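Local coordinates for Mlr3007 protein (PDB 3QQM), which probably catalyses the pyridoxal-phosphate-dependent transfer of an amino group between the branched-chain amino acids leucine, isoleucine and valine and 2-oxoglutarate, at residues A[69-74]-A[85-90]; A[19-24]-A[210-215]; A[157-162]-A[198-203]. All blocks are in the same frame, centred on the assembly; numbering follows the deposited sequence.

Interactions 1 and 2 share one antiparallel sheet, in which strand 71-78 runs between strands 17-25 and 83-89; their centres lie about 10 Å apart, and T73 N bonds to M22 O at 2.8 Å. Interaction 2 joins that sheet to the turn between strands 205-210 and 214-220 of the mixed sheet, beside the cofactor: S211 N donates to the phosphate of the pyridoxal-phosphate lysine at position 118. Interaction 3 sits at an outer edge of this second sheet, on strand 156-160, its centre about 23 Å from that of interaction 2. L215 CD2 packs at 3.5 Å on F158 CD1. Interactions 1 and 3, centres about 32 Å apart, lie on opposite sides of the chain's centre.

Interaction 1: A[69-74]-A[85-90]; sequences TAMRTR and ASAQPY. With EDO (1,2-ethanediol), chain X.
The R74 guanidinium has S86 CB over one face, with NH2 3.7 Å from that carbon, while the Y90 ring takes A70 CB at its edge. R74 and S86 belong to the beta hairpin of strands 71-78 and 83-89, which closes one side of the antiparallel sheet; A70 and Y90 lie just beyond its strands. Strand 17-25 pairs along the other side of 71-78. The R74 chain, extended through chi2, bends at chi3 (62°), which places NE. R72 and Q88 form one hydrogen-bonded pair and R74 and S86 the next, and all four side chains leave the same face of the sheet. R72 N donates to Q88 O at 2.7 Å. On the face of T73 and A87, L64 of helix 53-64 packs against T73. Past the regular strands Y90 N donates to A70 O at 2.9 Å, and a water bridges A70 O and Y90 O. The selenomethionine M71, bent at chi2 and chi3, folds its methyl back over the hairpin partner: CE lies 3.9 Å from A87 CB and 4.0 Å from P89 CD. A 1,2-ethanediol, probably from the crystallisation liquor, sits beyond, its O1 3.3 Å from M71 CE.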
loop_
_atom_site.group_PDB
_atom_site.type_symbol
_atom_site.label_atom_id
_atom_site.label_comp_id
_atom_site.label_asym_id
_atom_site.label_seq_id
_atom_site.Cartn_x
_atom_site.Cartn_y
_atom_site.Cartn_z
ATOM N N THR A 69 -11.935 19.352 -4.455
ATOM C CA THR A 69 -12.249 18.299 -3.476
ATOM C C THR A 69 -11.130 17.260 -3.428
ATOM O O THR A 69 -10.209 17.283 -4.270
ATOM C CB THR A 69 -13.557 17.578 -3.823
ATOM O OG1 THR A 69 -13.462 17.050 -5.148
ATOM C CG2 THR A 69 -14.743 18.531 -3.760
ATOM N N ALA A 70 -11.216 16.354 -2.444
ATOM C CA ALA A 70 -10.224 15.285 -2.257
ATOM C C ALA A 70 -9.915 14.562 -3.577
ATOM O O ALA A 70 -10.808 14.261 -4.336
ATOM C CB ALA A 70 -10.702 14.289 -1.200
HETATM N N MSE A 71 -8.640 14.298 -3.832
HETATM C CA MSE A 71 -8.223 13.630 -5.063
HETATM C C MSE A 71 -7.305 12.450 -4.793
HETATM O O MSE A 71 -6.481 12.510 -3.884
HETATM C CB MSE A 71 -7.430 14.611 -5.943
HETATM C CG MSE A 71 -8.104 15.966 -6.206
HETATM SE SE MSE A 71 -9.701 15.880 -7.347
HETATM C CE MSE A 71 -8.844 15.398 -8.989
ATOM N N ARG A 72 -7.468 11.368 -5.556
ATOM C CA ARG A 72 -6.556 10.238 -5.492
ATOM C C ARG A 72 -5.482 10.681 -6.446
ATOM O O ARG A 72 -5.775 11.088 -7.582
ATOM C CB ARG A 72 -7.185 8.952 -5.992
ATOM C CG ARG A 72 -6.218 7.765 -6.062
ATOM C CD ARG A 72 -6.865 6.517 -6.618
ATOM N NE ARG A 72 -5.868 5.450 -6.826
ATOM C CZ ARG A 72 -5.122 5.312 -7.940
ATOM N NH1 ARG A 72 -5.252 6.181 -8.947
ATOM N NH2 ARG A 72 -4.223 4.320 -8.047
ATOM N N THR A 73 -4.247 10.677 -5.974
ATOM C CA THR A 73 -3.136 11.127 -6.753
ATOM C C THR A 73 -2.092 10.052 -6.908
ATOM O O THR A 73 -1.625 9.512 -5.928
ATOM C CB THR A 73 -2.485 12.319 -6.065
ATOM O OG1 THR A 73 -3.477 13.342 -5.852
ATOM C CG2 THR A 73 -1.308 12.854 -6.907
ATOM N N ARG A 74 -1.732 9.739 -8.152
ATOM C CA ARG A 74 -0.712 8.741 -8.405
ATOM C C ARG A 74 0.537 9.424 -8.962
ATOM O O ARG A 74 0.495 10.033 -10.031
ATOM C CB ARG A 74 -1.181 7.671 -9.398
ATOM C CG ARG A 74 -0.158 6.528 -9.540
ATOM C CD ARG A 74 -0.365 5.632 -10.746
ATOM N NE ARG A 74 -0.239 6.395 -11.990
ATOM C CZ ARG A 74 -1.254 6.703 -12.802
ATOM N NH1 ARG A 74 -2.486 6.227 -12.582
ATOM N NH2 ARG A 74 -1.026 7.425 -13.882
ATOM N N ALA A 85 2.303 12.571 -12.684
ATOM C CA ALA A 85 1.366 12.720 -11.592
ATOM C C ALA A 85 -0.035 12.796 -12.201
ATOM O O ALA A 85 -0.284 13.549 -13.149
ATOM C CB ALA A 85 1.667 13.941 -10.768
ATOM N N SER A 86 -0.934 11.973 -11.675
ATOM C CA SER A 86 -2.310 11.929 -12.104
ATOM C C SER A 86 -3.226 12.083 -10.905
ATOM O O SER A 86 -3.053 11.389 -9.881
ATOM C CB SER A 86 -2.600 10.600 -12.776
ATOM O OG SER A 86 -3.985 10.431 -13.014
ATOM N N ALA A 87 -4.224 12.959 -11.052
ATOM C CA ALA A 87 -5.199 13.200 -10.005
ATOM C C ALA A 87 -6.628 13.010 -10.523
ATOM O O ALA A 87 -6.982 13.485 -11.607
ATOM C CB ALA A 87 -5.034 14.604 -9.436
ATOM N N GLN A 88 -7.433 12.309 -9.738
ATOM C CA GLN A 88 -8.839 12.092 -10.038
ATOM C C GLN A 88 -9.583 12.130 -8.717
ATOM O O GLN A 88 -9.016 11.825 -7.696
ATOM C CB GLN A 88 -9.057 10.763 -10.735
ATOM C CG GLN A 88 -8.205 10.567 -11.940
ATOM C CD GLN A 88 -8.662 9.425 -12.764
ATOM O OE1 GLN A 88 -9.749 9.468 -13.351
ATOM N NE2 GLN A 88 -7.821 8.386 -12.863
ATOM N N PRO A 89 -10.873 12.470 -8.735
ATOM C CA PRO A 89 -11.613 12.573 -7.477
ATOM C C PRO A 89 -11.542 11.332 -6.594
ATOM O O PRO A 89 -11.722 10.226 -7.068
ATOM C CB PRO A 89 -13.066 12.814 -7.939
ATOM C CG PRO A 89 -12.952 13.392 -9.259
ATOM C CD PRO A 89 -11.730 12.765 -9.889
ATOM N N TYR A 90 -11.256 11.534 -5.314
ATOM C CA TYR A 90 -11.218 10.441 -4.355
ATOM C C TYR A 90 -12.650 10.018 -4.050
ATOM O O TYR A 90 -13.522 10.858 -3.853
ATOM C CB TYR A 90 -10.495 10.873 -3.084
ATOM C CG TYR A 90 -10.612 9.904 -1.916
ATOM C CD1 TYR A 90 -10.187 8.582 -2.033
ATOM C CD2 TYR A 90 -11.083 10.330 -0.670
ATOM C CE1 TYR A 90 -10.275 7.692 -0.948
ATOM C CE2 TYR A 90 -11.160 9.445 0.416
ATOM C CZ TYR A 90 -10.758 8.137 0.265
ATOM O OH TYR A 90 -10.825 7.256 1.321
HETATM C C1 EDO X . -12.203 18.450 -10.066
HETATM O O1 EDO X . -11.169 17.471 -9.933
HETATM C C2 EDO X . -12.102 19.461 -8.932
HETATM O O2 EDO X . -11.947 18.766 -7.688
HETATM O O HOH W 1 -13.803 13.774 -3.338
#

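Interaction 2: A[19-24]-A[210-215]; sequences IETMRW and NSLRGL
R23 and L212 are where the two backbones come nearest, their CA atoms 5.0 Å apart, as strand 17-25 passes the tight turn between strands 205-210 and 214-220. This is an inter-sheet contact of the class-IV aminotransferase fold, made by the turn that binds the cofactor phosphate: S211 N donates to OP2 of the pyridoxal-phosphate lysine at position 118. The turn is held from within. G214 N bonds back to N210 O, and N210 OD1 accepts from R213 N at 2.7 Å, an Asx motif; G214 then takes up a positive phi of 75°.

No backbone bond joins the segments directly. Instead one water lies 2.9 Å from T21 O and accepts from L212 N, while a second accepts from R23 N and shares a hydrogen bond with S211 OG. That hydroxyl also bonds to H36 NE2, and H36 ND1 in turn to E20 OE1, so the strand and the turn are tied through a third residue as well.

Among the side chains, L212 spreads its two methyls along the strand: CD1 touches R23 CB at 3.7 Å and lies equally far from M22 O, whereas CD2 meets T21 CG2 at 4.1 Å. R72 packs on L212 too. R23 crosses L212 at about a right angle, and its chi3 bend (-52°) sets NE. The guanidinium then grips L212 O side-on, with the oxygen in its plane: NE donates at 2.8 Å, nearly head-on to the carbonyl, and NH2 at 3.0 Å from above the carbonyl plane.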
loop_
_atom_site.group_PDB
_atom_site.type_symbol
_atom_site.label_atom_id
_atom_site.label_comp_id
_atom_site.label_asym_id
_atom_site.label_seq_id
_atom_site.Cartn_x
_atom_site.Cartn_y
_atom_site.Cartn_z
ATOM N N ILE A 19 6.339 4.151 -7.420
ATOM C CA ILE A 19 4.991 4.660 -7.339
ATOM C C ILE A 19 4.591 5.121 -5.930
ATOM O O ILE A 19 5.015 4.549 -4.913
ATOM C CB ILE A 19 4.016 3.520 -7.773
ATOM C CG1 ILE A 19 4.307 3.077 -9.213
ATOM C CG2 ILE A 19 2.547 3.935 -7.649
ATOM C CD1 ILE A 19 4.132 4.190 -10.223
ATOM N N GLU A 20 3.777 6.166 -5.885
ATOM C CA GLU A 20 3.206 6.699 -4.632
ATOM C C GLU A 20 1.759 7.067 -4.942
ATOM O O GLU A 20 1.488 7.760 -5.930
ATOM C CB GLU A 20 3.960 7.925 -4.095
ATOM C CG GLU A 20 5.362 7.644 -3.594
ATOM C CD GLU A 20 5.389 6.792 -2.326
ATOM O OE1 GLU A 20 4.383 6.816 -1.547
ATOM O OE2 GLU A 20 6.417 6.116 -2.093
ATOM N N THR A 21 0.843 6.577 -4.099
ATOM C CA THR A 21 -0.568 6.828 -4.241
ATOM C C THR A 21 -1.010 7.514 -2.965
ATOM O O THR A 21 -0.972 6.924 -1.875
ATOM C CB THR A 21 -1.338 5.527 -4.487
ATOM O OG1 THR A 21 -0.819 4.904 -5.659
ATOM C CG2 THR A 21 -2.833 5.794 -4.665
HETATM N N MSE A 22 -1.483 8.745 -3.124
HETATM C CA MSE A 22 -1.851 9.579 -2.010
HETATM C C MSE A 22 -3.238 10.214 -2.125
HETATM O O MSE A 22 -3.814 10.312 -3.224
HETATM C CB MSE A 22 -0.837 10.732 -1.942
HETATM C CG MSE A 22 0.633 10.290 -1.992
HETATM SE SE MSE A 22 1.889 11.764 -2.046
HETATM C CE MSE A 22 1.390 12.576 -3.738
ATOM N N ARG A 23 -3.734 10.696 -0.985
ATOM C CA ARG A 23 -4.995 11.398 -0.943
ATOM C C ARG A 23 -4.708 12.860 -0.723
ATOM O O ARG A 23 -4.131 13.239 0.302
ATOM C CB ARG A 23 -5.865 10.929 0.207
ATOM C CG ARG A 23 -7.296 11.456 0.111
ATOM C CD ARG A 23 -8.054 11.418 1.439
ATOM N NE ARG A 23 -8.024 10.117 2.093
ATOM C CZ ARG A 23 -8.552 9.860 3.294
ATOM N NH1 ARG A 23 -9.195 10.820 3.977
ATOM N NH2 ARG A 23 -8.433 8.640 3.819
ATOM N N TRP A 24 -5.064 13.681 -1.691
ATOM C CA TRP A 24 -4.917 15.128 -1.557
ATOM C C TRP A 24 -6.200 15.659 -0.947
ATOM O O TRP A 24 -7.279 15.237 -1.327
ATOM C CB TRP A 24 -4.731 15.782 -2.903
ATOM C CG TRP A 24 -4.523 17.266 -2.855
ATOM C CD1 TRP A 24 -3.331 17.916 -2.775
ATOM C CD2 TRP A 24 -5.520 18.278 -2.948
ATOM N NE1 TRP A 24 -3.521 19.260 -2.837
ATOM C CE2 TRP A 24 -4.854 19.518 -2.929
ATOM C CE3 TRP A 24 -6.904 18.262 -3.071
ATOM C CZ2 TRP A 24 -5.528 20.738 -3.001
ATOM C CZ3 TRP A 24 -7.576 19.481 -3.151
ATOM C CH2 TRP A 24 -6.883 20.695 -3.124
ATOM N N ASN A 210 -4.375 1.542 3.782
ATOM C CA ASN A 210 -3.336 2.197 3.024
ATOM C C ASN A 210 -3.439 3.694 3.255
ATOM O O ASN A 210 -4.369 4.168 3.908
ATOM C CB ASN A 210 -3.355 1.830 1.539
ATOM C CG ASN A 210 -4.663 2.159 0.848
ATOM O OD1 ASN A 210 -5.345 3.125 1.170
ATOM N ND2 ASN A 210 -4.978 1.382 -0.156
ATOM N N SER A 211 -2.450 4.432 2.766
ATOM C CA SER A 211 -2.427 5.873 2.978
ATOM C C SER A 211 -3.625 6.562 2.320
ATOM O O SER A 211 -4.160 7.511 2.847
ATOM C CB SER A 211 -1.133 6.487 2.445
ATOM O OG SER A 211 -1.050 7.837 2.854
ATOM N N LEU A 212 -4.017 6.071 1.160
ATOM C CA LEU A 212 -5.112 6.644 0.438
ATOM C C LEU A 212 -6.435 6.544 1.194
ATOM O O LEU A 212 -7.136 7.534 1.329
ATOM C CB LEU A 212 -5.267 5.973 -0.926
ATOM C CG LEU A 212 -6.472 6.436 -1.736
ATOM C CD1 LEU A 212 -6.410 7.972 -1.983
ATOM C CD2 LEU A 212 -6.631 5.619 -3.063
ATOM N N ARG A 213 -6.744 5.364 1.717
ATOM C CA ARG A 213 -8.056 5.151 2.358
ATOM C C ARG A 213 -8.118 5.102 3.858
ATOM O O ARG A 213 -9.206 5.136 4.395
ATOM C CB ARG A 213 -8.681 3.848 1.837
ATOM C CG ARG A 213 -8.943 3.868 0.373
ATOM C CD ARG A 213 -9.869 2.757 -0.085
ATOM N NE ARG A 213 -10.119 2.851 -1.534
ATOM C CZ ARG A 213 -11.061 3.612 -2.078
ATOM N NH1 ARG A 213 -11.863 4.346 -1.323
ATOM N NH2 ARG A 213 -11.185 3.662 -3.388
ATOM N N GLY A 214 -6.990 5.046 4.538
ATOM C CA GLY A 214 -7.014 4.899 5.990
ATOM C C GLY A 214 -7.378 3.441 6.303
ATOM O O GLY A 214 -7.265 2.574 5.414
ATOM N N LEU A 215 -7.776 3.148 7.556
ATOM C CA LEU A 215 -8.178 1.781 7.931
ATOM C C LEU A 215 -9.552 1.428 7.395
ATOM O O LEU A 215 -10.494 2.241 7.411
ATOM C CB LEU A 215 -8.173 1.583 9.443
ATOM C CG LEU A 215 -6.801 1.540 10.100
ATOM C CD1 LEU A 215 -6.934 1.598 11.596
ATOM C CD2 LEU A 215 -6.026 0.279 9.645
HETATM O O HOH W 2 -2.203 4.512 -0.787
HETATM O O HOH W 3 -2.464 9.990 1.536
#

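Interaction 3: A[157-162]-A[198-203]; sequences VFADFG and DDLKSA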
loop_
_atom_site.group_PDB
_atom_site.type_symbol
_atom_site.label_atom_id
_atom_site.label_comp_id
_atom_site.label_asym_id
_atom_site.label_seq_id
_atom_site.Cartn_x
_atom_site.Cartn_y
_atom_site.Cartn_z
ATOM N N VAL A 157 -2.069 -5.192 6.600
ATOM C CA VAL A 157 -3.048 -5.839 7.479
ATOM C C VAL A 157 -2.857 -5.432 8.925
ATOM O O VAL A 157 -1.742 -5.280 9.387
ATOM C CB VAL A 157 -2.912 -7.378 7.374
ATOM C CG1 VAL A 157 -3.925 -8.091 8.295
ATOM C CG2 VAL A 157 -3.078 -7.821 5.930
ATOM N N PHE A 158 -3.963 -5.276 9.641
ATOM C CA PHE A 158 -3.940 -4.861 11.036
ATOM C C PHE A 158 -4.984 -5.672 11.763
ATOM O O PHE A 158 -6.191 -5.601 11.433
ATOM C CB PHE A 158 -4.245 -3.374 11.149
ATOM C CG PHE A 158 -3.305 -2.510 10.357
ATOM C CD1 PHE A 158 -3.573 -2.211 9.039
ATOM C CD2 PHE A 158 -2.167 -1.997 10.936
ATOM C CE1 PHE A 158 -2.728 -1.434 8.312
ATOM C CE2 PHE A 158 -1.304 -1.242 10.220
ATOM C CZ PHE A 158 -1.584 -0.941 8.891
ATOM N N ALA A 159 -4.522 -6.452 12.744
ATOM C CA ALA A 159 -5.382 -7.343 13.489
ATOM C C ALA A 159 -5.351 -7.053 14.980
ATOM O O ALA A 159 -4.282 -6.944 15.592
ATOM C CB ALA A 159 -4.983 -8.785 13.211
ATOM N N ASP A 160 -6.543 -6.943 15.555
ATOM C CA ASP A 160 -6.726 -6.676 16.972
ATOM C C ASP A 160 -7.138 -7.968 17.625
ATOM O O ASP A 160 -8.270 -8.423 17.441
ATOM C CB ASP A 160 -7.813 -5.635 17.135
ATOM C CG ASP A 160 -8.062 -5.239 18.598
ATOM O OD1 ASP A 160 -7.601 -5.933 19.550
ATOM O OD2 ASP A 160 -8.720 -4.202 18.769
ATOM N N PHE A 161 -6.226 -8.577 18.385
ATOM C CA PHE A 161 -6.536 -9.868 19.037
ATOM C C PHE A 161 -7.244 -9.715 20.366
ATOM O O PHE A 161 -7.364 -10.687 21.117
ATOM C CB PHE A 161 -5.290 -10.742 19.164
ATOM C CG PHE A 161 -4.729 -11.162 17.830
ATOM C CD1 PHE A 161 -5.305 -12.226 17.124
ATOM C CD2 PHE A 161 -3.651 -10.493 17.264
ATOM C CE1 PHE A 161 -4.814 -12.608 15.894
ATOM C CE2 PHE A 161 -3.146 -10.886 16.019
ATOM C CZ PHE A 161 -3.727 -11.936 15.334
ATOM N N GLY A 162 -7.702 -8.496 20.657
ATOM C CA GLY A 162 -8.457 -8.223 21.876
ATOM C C GLY A 162 -7.984 -7.067 22.735
ATOM O O GLY A 162 -8.790 -6.411 23.378
ATOM N N ASP A 198 -4.934 -18.593 9.556
ATOM C CA ASP A 198 -5.740 -19.258 10.569
ATOM C C ASP A 198 -5.777 -18.474 11.902
ATOM O O ASP A 198 -6.816 -18.403 12.538
ATOM C CB ASP A 198 -5.232 -20.675 10.788
ATOM C CG ASP A 198 -6.176 -21.486 11.606
ATOM O OD1 ASP A 198 -7.221 -21.932 11.071
ATOM O OD2 ASP A 198 -5.858 -21.688 12.785
ATOM N N ASP A 199 -4.641 -17.905 12.317
ATOM C CA ASP A 199 -4.591 -17.068 13.530
ATOM C C ASP A 199 -5.562 -15.892 13.430
ATOM O O ASP A 199 -6.152 -15.509 14.413
ATOM C CB ASP A 199 -3.184 -16.482 13.751
ATOM C CG ASP A 199 -2.153 -17.528 14.075
ATOM O OD1 ASP A 199 -2.547 -18.565 14.664
ATOM O OD2 ASP A 199 -0.949 -17.290 13.777
ATOM N N LEU A 200 -5.672 -15.292 12.238
ATOM C CA LEU A 200 -6.582 -14.165 12.009
ATOM C C LEU A 200 -8.023 -14.478 12.336
ATOM O O LEU A 200 -8.788 -13.585 12.660
ATOM C CB LEU A 200 -6.507 -13.679 10.565
ATOM C CG LEU A 200 -5.268 -12.885 10.196
ATOM C CD1 LEU A 200 -5.314 -12.459 8.750
ATOM C CD2 LEU A 200 -5.140 -11.660 11.104
ATOM N N LYS A 201 -8.408 -15.740 12.219
ATOM C CA LYS A 201 -9.767 -16.128 12.535
ATOM C C LYS A 201 -10.072 -15.818 14.005
ATOM O O LYS A 201 -11.232 -15.736 14.384
ATOM C CB LYS A 201 -9.995 -17.624 12.256
ATOM C CG LYS A 201 -10.090 -18.041 10.756
ATOM C CD LYS A 201 -11.427 -17.516 10.133
ATOM C CE LYS A 201 -11.809 -18.175 8.795
ATOM N NZ LYS A 201 -13.234 -17.784 8.433
ATOM N N SER A 202 -9.036 -15.670 14.837
ATOM C CA SER A 202 -9.262 -15.378 16.268
ATOM C C SER A 202 -9.160 -13.884 16.585
ATOM O O SER A 202 -9.170 -13.490 17.740
ATOM C CB SER A 202 -8.296 -16.183 17.153
ATOM O OG SER A 202 -6.967 -15.720 17.023
ATOM N N ALA A 203 -9.059 -13.054 15.559
ATOM C CA ALA A 203 -8.986 -11.614 15.770
ATOM C C ALA A 203 -10.362 -11.066 16.153
ATOM O O ALA A 203 -11.366 -11.415 15.548
ATOM C CB ALA A 203 -8.481 -10.928 14.539
#
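Apolar packing carries much of this contact, in which A159 and F161 meet L200 and A203. It joins the end of strand 156-160, an outermost strand of the mixed sheet, to the type I beta turn L200-A203 that precedes strand 205-210, the antiparallel neighbour of 156-160 in the sheet. A159 CB presses on L200 CD2 at 3.6 Å and lies 4.3 Å from A203 CB. L206 and Y195 also touch both A159 and L200, so these two side chains are enclosed in one apolar cluster. F161 adds its CE1, 4.3 Å from A203 CB.

The F161 ring supplies the second kind of contact, between an aromatic edge and polar atoms. CG is anti to the carbonyl carbon of F161 (chi1 -65°), and the ring turns an edge to the turn. Its CE1 meets D199 O in the ring plane at 3.5 Å, and S202 OG also lies at the edge, 3.9 Å from CD1. A203 CA approaches the ring obliquely, and A167 of strand 166-169 touches F161 as well. An alanine here would probably open a gap beside the turn, leaving D199 O and S202 OG without the ring edge that packs on them.

Hydrogen bonds do not cross the contact; they shape each segment separately. D160 OD1 accepts from G162 N at 2.8 Å, an Asx turn that curls the chain just after the strand, and the same oxygen takes G164 N. In the other segment A203 N closes the beta turn onto L200 O, and D199 OD2 accepts from S196 N. D199 O is gripped twice by S202, through its backbone N at 2.9 Å and its hydroxyl OG at 2.7 Å.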